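Local coordinates for protein CTD kinase subunit gamma (Schizosaccharomyces pombe, PDB 5CE7) that probably helps activate the kinase complex that hyperphosphorylates the RNA polymerase II C-terminal repeats, and is represented by the noncanonical CTD-interacting domain of this subunit, at residues A[61-65]-A[108-112]. Residues are numbered along the deposited sequence; the frame is centred on the assembly and turned at random.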
loop_
_atom_site.group_PDB
_atom_site.type_symbol
_atom_site.label_atom_id
_atom_site.label_comp_id
_atom_site.label_asym_id
_atom_site.label_seq_id
_atom_site.Cartn_x
_atom_site.Cartn_y
_atom_site.Cartn_z
HETATM N N MSE A 61 3.315 2.475 -1.185
HETATM C CA MSE A 61 3.411 1.033 -1.445
HETATM C C MSE A 61 4.185 0.314 -0.326
HETATM O O MSE A 61 3.781 -0.751 0.138
HETATM C CB MSE A 61 4.092 0.805 -2.796
HETATM C CG MSE A 61 4.068 -0.646 -3.357
HETATM SE SE MSE A 61 2.223 -1.280 -3.698
HETATM C CE MSE A 61 2.443 -1.829 -5.556
ATOM N N TYR A 62 5.300 0.892 0.107
ATOM C CA TYR A 62 6.038 0.309 1.231
ATOM C C TYR A 62 5.155 0.310 2.475
ATOM O O TYR A 62 5.083 -0.688 3.194
ATOM C CB TYR A 62 7.301 1.103 1.545
ATOM C CG TYR A 62 8.333 1.156 0.458
ATOM C CD1 TYR A 62 8.492 0.115 -0.451
ATOM C CD2 TYR A 62 9.177 2.258 0.354
ATOM C CE1 TYR A 62 9.478 0.180 -1.444
ATOM C CE2 TYR A 62 10.147 2.330 -0.624
ATOM C CZ TYR A 62 10.294 1.293 -1.516
ATOM O OH TYR A 62 11.267 1.404 -2.482
ATOM N N PHE A 63 4.513 1.445 2.746
ATOM C CA PHE A 63 3.603 1.551 3.897
ATOM C C PHE A 63 2.511 0.472 3.890
ATOM O O PHE A 63 2.153 -0.091 4.938
ATOM C CB PHE A 63 2.924 2.930 3.946
ATOM C CG PHE A 63 1.741 2.969 4.881
ATOM C CD1 PHE A 63 1.929 2.860 6.253
ATOM C CD2 PHE A 63 0.451 3.071 4.391
ATOM C CE1 PHE A 63 0.848 2.865 7.119
ATOM C CE2 PHE A 63 -0.642 3.085 5.252
ATOM C CZ PHE A 63 -0.435 2.982 6.621
ATOM N N VAL A 64 1.957 0.213 2.709
ATOM C CA VAL A 64 0.939 -0.824 2.537
ATOM C C VAL A 64 1.497 -2.188 2.938
ATOM O O VAL A 64 0.806 -3.011 3.523
ATOM C CB VAL A 64 0.439 -0.863 1.067
ATOM C CG1 VAL A 64 -0.148 -2.221 0.719
ATOM C CG2 VAL A 64 -0.553 0.268 0.814
ATOM N N ASP A 65 2.756 -2.428 2.608
ATOM C CA ASP A 65 3.421 -3.674 2.991
ATOM C C ASP A 65 3.550 -3.734 4.520
ATOM O O ASP A 65 3.196 -4.727 5.147
ATOM C CB ASP A 65 4.793 -3.735 2.314
ATOM C CG ASP A 65 5.440 -5.114 2.376
ATOM O OD1 ASP A 65 4.810 -6.091 2.815
ATOM O OD2 ASP A 65 6.596 -5.217 1.941
ATOM N N GLU A 108 11.138 -2.104 -6.926
ATOM C CA GLU A 108 10.600 -1.765 -5.626
ATOM C C GLU A 108 9.189 -2.315 -5.483
ATOM O O GLU A 108 8.797 -2.723 -4.398
ATOM C CB GLU A 108 10.648 -0.243 -5.390
ATOM C CG GLU A 108 12.076 0.351 -5.224
ATOM C CD GLU A 108 12.944 0.295 -6.499
ATOM O OE1 GLU A 108 14.179 0.141 -6.357
ATOM O OE2 GLU A 108 12.410 0.433 -7.634
ATOM N N VAL A 109 8.435 -2.352 -6.582
ATOM C CA VAL A 109 7.094 -2.910 -6.541
ATOM C C VAL A 109 7.203 -4.438 -6.495
ATOM O O VAL A 109 6.424 -5.108 -5.817
ATOM C CB VAL A 109 6.222 -2.434 -7.735
ATOM C CG1 VAL A 109 4.941 -3.252 -7.834
ATOM C CG2 VAL A 109 5.895 -0.935 -7.595
ATOM N N ARG A 110 8.191 -4.986 -7.196
ATOM C CA ARG A 110 8.440 -6.421 -7.112
ATOM C C ARG A 110 8.754 -6.865 -5.689
ATOM O O ARG A 110 8.330 -7.943 -5.266
ATOM C CB ARG A 110 9.557 -6.860 -8.074
ATOM C CG ARG A 110 9.159 -6.747 -9.540
ATOM C CD ARG A 110 10.129 -7.488 -10.455
ATOM N NE ARG A 110 9.685 -7.435 -11.847
ATOM C CZ ARG A 110 10.304 -6.780 -12.822
ATOM N NH1 ARG A 110 11.432 -6.112 -12.580
ATOM N NH2 ARG A 110 9.793 -6.806 -14.050
ATOM N N LYS A 111 9.496 -6.051 -4.949
ATOM C CA LYS A 111 9.839 -6.419 -3.573
ATOM C C LYS A 111 8.575 -6.511 -2.724
ATOM O O LYS A 111 8.388 -7.461 -1.957
ATOM C CB LYS A 111 10.830 -5.420 -2.968
ATOM C CG LYS A 111 11.228 -5.711 -1.522
ATOM C CD LYS A 111 11.087 -4.463 -0.660
ATOM C CE LYS A 111 11.954 -3.308 -1.172
ATOM N NZ LYS A 111 13.365 -3.392 -0.687
ATOM N N VAL A 112 7.698 -5.523 -2.869
ATOM C CA VAL A 112 6.445 -5.512 -2.121
ATOM C C VAL A 112 5.532 -6.674 -2.523
ATOM O O VAL A 112 4.899 -7.309 -1.670
ATOM C CB VAL A 112 5.683 -4.185 -2.318
ATOM C CG1 VAL A 112 4.323 -4.252 -1.628
ATOM C CG2 VAL A 112 6.518 -3.021 -1.795
#
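Val112 pushes its two methyls between Met61, Tyr62 and Asp65, one turn of helix 54-73. Val112 CB lies 4.0 Å from Met61 CG. Val112 CG2 comes within 3.8 Å of Met61 CG and reaches the edge of the Tyr62 ring, near the ring plane at CD1. The other branch, Val112 CG1, stands anti to the backbone N (chi1 175°), which turns it toward the Asp65 methylene, CB, at 4.0 Å. Met61, a selenomethionine, bends at chi2 and chi3 so that its terminal CE ends 3.7 Å from Val109 CG1. Farther out, Tyr62 and Glu108 run alongside each other, with ring and carboxylate planes 71° apart and Tyr62 OH 3.4 Å from Glu108 CB. The buried Asp65 carboxylate has OD1 hydrogen-bonded to Ser115, further along helix 100-118, and salt-bridged to Lys119 just beyond its end; on the exposed side, Lys111 NZ forms a salt bridge with the sulfonate of a bound HEPES molecule, probably from the crystallisation liquor. The two segments run nearly parallel, 11° apart with axes 10.0 Å apart, within the right-handed superhelix of the domain. Val92 of helix 88-95 touches both Met61 and Val109, and Val134 of helix 124-139 packs on Val109.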